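Local coordinates for protein myroilysin (Myroides profundi, PDB 5CZW) that probably cleaves peptide bonds as a zinc metalloendopeptidase of the astacin (M12A) family, kept latent by a cysteine switch, at residues I49-G55 with P87-F93; Y59-K63 with D128-S132; G96-Y100 with G169-Y173. The protein carries 1 engineered substitution. All coordinates share one frame; numbering follows the deposited sequence.

Contact 1: I49-G55 with P87-F93; sequences ITVGLYG and PQIRVTF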
# COMPACT_ATOMS: atom_id res chain seq x y z
N ILE A 49 15.00 9.21 3.20
CA ILE A 49 14.20 8.45 4.16
C ILE A 49 14.83 7.06 4.30
O ILE A 49 15.09 6.31 3.32
CB ILE A 49 12.73 8.31 3.64
CG1 ILE A 49 12.11 9.66 3.35
CG2 ILE A 49 11.90 7.52 4.66
CD1 ILE A 49 10.85 9.56 2.52
N THR A 50 15.15 6.71 5.55
CA THR A 50 15.66 5.37 5.85
C THR A 50 14.52 4.30 5.77
O THR A 50 13.42 4.57 6.24
CB THR A 50 16.35 5.30 7.22
OG1 THR A 50 15.45 5.74 8.23
CG2 THR A 50 17.62 6.13 7.26
N VAL A 51 14.85 3.19 5.14
CA VAL A 51 13.91 2.06 4.92
C VAL A 51 14.54 0.81 5.47
O VAL A 51 15.71 0.52 5.10
CB VAL A 51 13.56 1.87 3.41
CG1 VAL A 51 12.51 0.77 3.28
CG2 VAL A 51 13.05 3.17 2.84
N GLY A 52 13.82 0.01 6.25
CA GLY A 52 14.37 -1.21 6.62
C GLY A 52 13.42 -2.31 6.18
O GLY A 52 12.20 -2.15 6.23
N LEU A 53 14.00 -3.40 5.77
CA LEU A 53 13.24 -4.59 5.32
C LEU A 53 13.34 -5.69 6.37
O LEU A 53 14.41 -6.13 6.88
CB LEU A 53 13.76 -5.03 3.93
CG LEU A 53 13.79 -3.99 2.78
CD1 LEU A 53 14.27 -4.58 1.45
CD2 LEU A 53 12.40 -3.31 2.62
N TYR A 54 12.18 -6.20 6.72
CA TYR A 54 12.12 -7.17 7.77
C TYR A 54 11.59 -8.48 7.25
O TYR A 54 10.43 -8.58 6.92
CB TYR A 54 11.24 -6.64 8.94
CG TYR A 54 11.79 -5.43 9.61
CD1 TYR A 54 11.68 -4.18 9.03
CD2 TYR A 54 12.37 -5.51 10.86
CE1 TYR A 54 12.15 -3.04 9.65
CE2 TYR A 54 12.85 -4.37 11.49
CZ TYR A 54 12.71 -3.17 10.92
OH TYR A 54 13.21 -2.09 11.59
N GLY A 55 12.47 -9.49 7.21
CA GLY A 55 12.09 -10.78 6.60
C GLY A 55 12.16 -10.73 5.09
O GLY A 55 12.83 -9.83 4.53
N PRO A 87 14.61 2.39 11.31
CA PRO A 87 14.38 2.99 10.04
C PRO A 87 13.06 3.75 10.09
O PRO A 87 12.13 3.39 10.85
CB PRO A 87 14.28 1.79 9.10
CG PRO A 87 14.96 0.69 9.83
CD PRO A 87 14.63 0.92 11.25
N GLN A 88 12.93 4.75 9.25
CA GLN A 88 11.72 5.56 9.23
C GLN A 88 10.53 4.84 8.60
O GLN A 88 9.38 4.96 9.07
CB GLN A 88 11.98 6.86 8.50
CG GLN A 88 12.83 7.85 9.25
CD GLN A 88 13.39 8.97 8.44
OE1 GLN A 88 13.96 8.77 7.39
NE2 GLN A 88 13.20 10.17 8.95
N ILE A 89 10.84 4.07 7.55
CA ILE A 89 9.88 3.16 6.87
C ILE A 89 10.35 1.78 7.20
O ILE A 89 11.51 1.43 7.02
CB ILE A 89 9.82 3.40 5.37
CG1 ILE A 89 9.22 4.81 5.13
CG2 ILE A 89 8.98 2.32 4.66
CD1 ILE A 89 9.31 5.26 3.72
N ARG A 90 9.40 0.99 7.72
CA ARG A 90 9.70 -0.39 8.20
C ARG A 90 8.76 -1.38 7.49
O ARG A 90 7.53 -1.33 7.65
CB ARG A 90 9.60 -0.54 9.71
CG ARG A 90 10.57 0.43 10.42
CD ARG A 90 10.49 0.37 11.95
NE ARG A 90 9.23 0.82 12.44
CZ ARG A 90 8.90 2.07 12.66
NH1 ARG A 90 9.73 3.00 12.38
NH2 ARG A 90 7.68 2.38 13.12
N VAL A 91 9.35 -2.13 6.58
CA VAL A 91 8.61 -2.97 5.62
C VAL A 91 8.65 -4.48 6.04
O VAL A 91 9.74 -5.10 6.26
CB VAL A 91 9.29 -2.92 4.23
CG1 VAL A 91 8.45 -3.80 3.28
CG2 VAL A 91 9.47 -1.49 3.78
N THR A 92 7.48 -5.04 6.24
CA THR A 92 7.34 -6.48 6.40
C THR A 92 6.75 -7.18 5.20
O THR A 92 6.24 -6.52 4.30
CB THR A 92 6.52 -6.78 7.64
OG1 THR A 92 5.32 -6.04 7.59
CG2 THR A 92 7.33 -6.42 8.94
N PHE A 93 6.78 -8.52 5.29
CA PHE A 93 6.37 -9.40 4.20
C PHE A 93 5.41 -10.45 4.74
O PHE A 93 5.53 -11.70 4.42
CB PHE A 93 7.60 -10.04 3.59
CG PHE A 93 8.48 -9.01 2.94
CD1 PHE A 93 8.23 -8.54 1.62
CD2 PHE A 93 9.50 -8.49 3.64
CE1 PHE A 93 9.05 -7.56 1.07
CE2 PHE A 93 10.28 -7.50 3.07
CZ PHE A 93 10.03 -7.05 1.83
O HOH W 1 8.35 -10.15 7.17
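Residues 49-54 and 89-92 run as parallel strands, axes 4.8 Å apart and 21° askew, with backbone hydrogen bonds linking T50 O to I89 N, I89 O to G52 N, G52 O to V91 N and V91 O to Y54 N. Past the last of these, a water bridges Y54 O and F93 N. At the other end Q88 extends the pairing: its OE1 takes the N-H of T50 in the carbonyl plane at 3.0 Å, while Q88 N donates a hydrogen bond to T50 OG1 at 2.9 Å. T50 places that hydroxyl between its own backbone N and carbonyl carbon (chi1 57°), on the side facing Q88. Were Q88 cut back to an alanine, T50 N would probably lose this acceptor and the CA of I49 its cover. On the face carrying V51, L53, I89 and V91 the branches pack against one another: L53 CD2 presses on V91 CB at 3.5 Å and V51 CG1 meets V91 CG2 at 3.8 Å. On the reverse face P87 lies over G52, CB to G52 N 3.4 Å, where a side chain on G52 would strike the proline ring. The Y54 ring lies alongside R90, CE1 to R90 CB 3.6 Å, and brings its OH to 3.3 Å from P87 CD. R90 NH1 in turn grips P87 O within the guanidinium plane, and E114 O holds R90 NE. The pair forms the middle of the astacin sheet: F79 and F81 of strand 78-81 touch V51, and M117 of strand 117-118 packs on I89 and V91.

Contact 2: Y59-K63 with D128-S132; sequences YVRSK and DTEFS. Engineered in segment 128-132: T129 (natural residue Ala).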
# COMPACT_ATOMS: atom_id res chain seq x y z
N TYR A 59 15.81 -12.19 -2.79
CA TYR A 59 15.25 -11.82 -4.07
C TYR A 59 14.14 -10.82 -3.94
O TYR A 59 14.18 -9.70 -4.60
CB TYR A 59 14.75 -13.04 -4.82
CG TYR A 59 14.19 -12.83 -6.19
CD1 TYR A 59 15.03 -12.53 -7.23
CD2 TYR A 59 12.84 -12.80 -6.40
CE1 TYR A 59 14.53 -12.28 -8.50
CE2 TYR A 59 12.32 -12.57 -7.66
CZ TYR A 59 13.20 -12.34 -8.69
OH TYR A 59 12.68 -12.12 -9.94
N VAL A 60 13.18 -11.17 -3.09
CA VAL A 60 12.07 -10.26 -2.83
C VAL A 60 12.58 -8.91 -2.34
O VAL A 60 12.11 -7.88 -2.75
CB VAL A 60 11.00 -10.90 -1.89
CG1 VAL A 60 10.03 -9.86 -1.27
CG2 VAL A 60 10.17 -11.85 -2.68
N ARG A 61 13.53 -8.88 -1.37
CA ARG A 61 14.00 -7.64 -0.81
C ARG A 61 14.67 -6.82 -1.90
O ARG A 61 14.59 -5.63 -1.92
CB ARG A 61 15.01 -7.92 0.32
CG ARG A 61 14.36 -8.55 1.59
CD ARG A 61 15.33 -9.46 2.41
NE ARG A 61 16.33 -8.67 3.04
CZ ARG A 61 16.26 -8.10 4.26
NH1 ARG A 61 15.23 -8.32 5.04
NH2 ARG A 61 17.24 -7.32 4.69
N SER A 62 15.39 -7.49 -2.83
CA SER A 62 16.09 -6.76 -3.92
C SER A 62 15.09 -6.11 -4.87
O SER A 62 15.28 -4.95 -5.27
CB SER A 62 16.94 -7.73 -4.70
OG SER A 62 17.67 -7.08 -5.76
N LYS A 63 13.99 -6.80 -5.16
CA LYS A 63 12.92 -6.22 -6.01
C LYS A 63 12.25 -4.95 -5.36
O LYS A 63 11.86 -3.99 -6.02
CB LYS A 63 11.88 -7.33 -6.31
CG LYS A 63 12.46 -8.41 -7.24
CD LYS A 63 12.71 -7.83 -8.67
CE LYS A 63 13.42 -8.72 -9.67
NZ LYS A 63 13.57 -7.99 -10.93
N ASP A 128 7.78 -9.58 -12.68
CA ASP A 128 8.31 -8.21 -12.58
C ASP A 128 7.17 -7.18 -12.56
O ASP A 128 7.25 -6.15 -11.89
CB ASP A 128 9.34 -7.93 -13.67
CG ASP A 128 10.75 -8.42 -13.28
OD1 ASP A 128 11.04 -8.70 -12.08
OD2 ASP A 128 11.63 -8.48 -14.16
N THR A 129 6.14 -7.38 -13.37
CA THR A 129 5.07 -6.43 -13.41
C THR A 129 4.36 -6.34 -12.07
O THR A 129 3.99 -5.24 -11.62
CB THR A 129 4.04 -6.83 -14.45
OG1 THR A 129 4.66 -6.73 -15.71
CG2 THR A 129 2.92 -5.81 -14.44
N GLU A 130 4.21 -7.45 -11.41
CA GLU A 130 3.52 -7.44 -10.11
C GLU A 130 4.38 -6.78 -9.06
O GLU A 130 3.86 -6.01 -8.25
CB GLU A 130 3.16 -8.82 -9.67
CG GLU A 130 2.47 -8.88 -8.32
CD GLU A 130 1.26 -8.00 -8.19
OE1 GLU A 130 0.56 -7.72 -9.23
OE2 GLU A 130 0.97 -7.49 -7.06
N PHE A 131 5.71 -6.99 -9.10
CA PHE A 131 6.56 -6.26 -8.17
C PHE A 131 6.46 -4.77 -8.44
O PHE A 131 6.30 -3.94 -7.51
CB PHE A 131 8.03 -6.64 -8.19
CG PHE A 131 8.40 -7.94 -7.52
CD1 PHE A 131 8.39 -8.07 -6.12
CD2 PHE A 131 8.90 -9.00 -8.28
CE1 PHE A 131 8.78 -9.27 -5.50
CE2 PHE A 131 9.28 -10.17 -7.65
CZ PHE A 131 9.24 -10.31 -6.27
N SER A 132 6.57 -4.40 -9.70
CA SER A 132 6.55 -3.01 -10.08
C SER A 132 5.23 -2.35 -9.66
O SER A 132 5.20 -1.26 -9.01
CB SER A 132 6.73 -2.85 -11.63
OG SER A 132 6.72 -1.45 -11.98
O HOH W 2 10.57 -10.89 -10.82
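K63 sets CG anti to its carbonyl carbon (chi1 -69°), so that CG joins CB over one face of the F131 ring; a bend at the second torsion and an extended end then carry NZ to D128 OD1. The motif is a helix-helix contact of the astacin-type catalytic domain, joining helix 58-63 to the first turn of helix 128-143, the helix that supplies the zinc ligands H137 and H141 further on. The axes of the two short helical segments pass 11.2 Å apart at 58°, too far for backbones to meet, and long side chains span the gap. F131 is the hub. K63 CB sits almost above its centre, 3.6 Å from the ring centroid, in a CH-pi contact, and K63 CG follows at 3.7 Å from F131 CE2. V60 CG2 comes to the ring edge at F131 CZ, 4.0 Å away, whereas the Y59 ring meets it obliquely, CE2 to F131 CE2 3.9 Å. The ring also meets that of F122. Toward solvent the chemistry changes to charge: K63 NZ forms a salt bridge with D128 OD1 at 2.9 Å, arriving on the syn side but 31° out of the carboxylate plane. Q66 OE1 is a second partner of the same ammonium, which probably fixes its position further. A water sits between Y59 OH and D128 OD1, 2.6 Å from each, close beside the salt bridge.

Contact 3: G96-Y100 with G169-Y173; sequences GAGSY and GYPNY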
# COMPACT_ATOMS: atom_id res chain seq x y z
N GLY A 96 -0.64 -12.87 3.42
CA GLY A 96 -2.06 -12.86 3.70
C GLY A 96 -2.69 -11.71 4.41
O GLY A 96 -3.89 -11.68 4.49
N ALA A 97 -1.86 -10.76 4.88
CA ALA A 97 -2.29 -9.54 5.61
C ALA A 97 -2.72 -8.39 4.75
O ALA A 97 -3.12 -7.33 5.23
CB ALA A 97 -1.15 -9.10 6.43
N GLY A 98 -2.63 -8.63 3.43
CA GLY A 98 -2.78 -7.56 2.47
C GLY A 98 -1.53 -6.75 2.32
O GLY A 98 -0.54 -7.02 2.93
N SER A 99 -1.53 -5.80 1.41
CA SER A 99 -0.37 -4.90 1.29
C SER A 99 -0.89 -3.55 1.63
O SER A 99 -2.08 -3.21 1.41
CB SER A 99 0.18 -4.89 -0.17
OG SER A 99 0.73 -6.14 -0.57
N TYR A 100 -0.01 -2.71 2.19
CA TYR A 100 -0.40 -1.43 2.76
C TYR A 100 0.78 -0.61 3.13
O TYR A 100 1.86 -1.16 3.36
CB TYR A 100 -1.30 -1.67 4.06
CG TYR A 100 -0.83 -2.60 5.16
CD1 TYR A 100 0.07 -2.20 6.14
CD2 TYR A 100 -1.22 -3.92 5.14
CE1 TYR A 100 0.49 -3.06 7.09
CE2 TYR A 100 -0.82 -4.81 6.12
CZ TYR A 100 0.06 -4.40 7.06
OH TYR A 100 0.53 -5.23 8.07
N GLY A 169 -9.71 -8.79 10.46
CA GLY A 169 -8.46 -9.22 11.09
C GLY A 169 -7.28 -8.26 10.91
O GLY A 169 -7.46 -7.06 10.79
N TYR A 170 -6.07 -8.83 10.97
CA TYR A 170 -4.86 -8.07 11.02
C TYR A 170 -4.69 -7.37 9.66
O TYR A 170 -4.91 -8.00 8.67
CB TYR A 170 -3.65 -8.96 11.32
CG TYR A 170 -2.37 -8.17 11.48
CD1 TYR A 170 -2.05 -7.60 12.71
CD2 TYR A 170 -1.48 -8.03 10.44
CE1 TYR A 170 -0.90 -6.85 12.90
CE2 TYR A 170 -0.30 -7.24 10.62
CZ TYR A 170 -0.06 -6.65 11.85
OH TYR A 170 1.08 -5.91 12.11
N PRO A 171 -4.28 -6.10 9.61
CA PRO A 171 -3.98 -5.16 10.72
C PRO A 171 -5.13 -4.27 11.18
O PRO A 171 -4.99 -3.59 12.19
CB PRO A 171 -2.97 -4.21 10.07
CG PRO A 171 -3.43 -4.21 8.63
CD PRO A 171 -3.77 -5.61 8.30
N ASN A 172 -6.21 -4.18 10.40
CA ASN A 172 -7.29 -3.25 10.68
C ASN A 172 -8.12 -3.62 11.92
O ASN A 172 -8.43 -2.72 12.68
CB ASN A 172 -8.28 -3.14 9.50
CG ASN A 172 -7.65 -2.54 8.21
OD1 ASN A 172 -7.83 -3.09 7.18
ND2 ASN A 172 -7.03 -1.37 8.28
N TYR A 173 -8.49 -4.88 12.09
CA TYR A 173 -9.43 -5.27 13.13
C TYR A 173 -10.75 -4.40 13.05
O TYR A 173 -11.23 -3.77 14.03
CB TYR A 173 -8.71 -5.17 14.47
CG TYR A 173 -7.54 -6.10 14.65
CD1 TYR A 173 -7.74 -7.46 14.81
CD2 TYR A 173 -6.23 -5.64 14.62
CE1 TYR A 173 -6.67 -8.34 14.97
CE2 TYR A 173 -5.17 -6.50 14.80
CZ TYR A 173 -5.38 -7.85 14.97
OH TYR A 173 -4.30 -8.70 15.14
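Y100 and P171 approach from opposite directions, and the proline lays its CG over one face of the tyrosine ring in a CH-pi contact, displaced toward the rim, 3.7 Å from Y100 CE2 and 4.0 Å from the ring centroid. The first torsion of Y100 (chi1 51°) sets CG between its backbone N and carbonyl carbon, turning the ring toward the proline. P171 follows a cis peptide bond, and its CB lies over the centre of the Y170 ring, so the proline touches both tyrosines. Those two side chains cross at about a right angle: Y100 OH comes to 3.4 Å from Y170 CE2. No hydrogen bond links the two loops directly; instead both hydroxyls bind the same carboxylate oxygen, E115 OE2, which ties the phenols together, and R6 NH1 adds a bond to Y170 OH. A97 joins at the margin, its CB at the edge of the Y170 ring, 4.2 Å from CD2, and its O 3.6 Å from P171 CD while accepting a bond from K24 NZ. The neighbouring backbone of S99 pairs with V22 and K24, which flank the zinc ligand C23, and the side chain of Y100 is about 7 Å from the zinc. This largely buried tyrosine and proline packing thus borders the zinc site in its latent form, in which C23 coordinates the zinc together with H137, H141 and H147: the cysteine switch.

Contacts 1 and 2 touch: strand 48-54 leads into helix 58-63, R61 NH1 is hydrogen-bonded to G55 O, and F93 packs on V60. Contact 3 follows contact 1 along the chain, its first loop coming soon after strand 89-92, but the two share no other touch, and contacts 2 and 3 stay about 7 Å apart at their nearest atoms. Backbone hydrogen bonds dominate contact 1, partly buried within the sheet. Contact 2, also partly buried, relies on one aromatic ring and a salt bridge at its exposed margin. Contact 3 is buried, joins two loops without any direct hydrogen bond, and lies by the zinc site; contact 2 reaches the helix carrying H137 and H141.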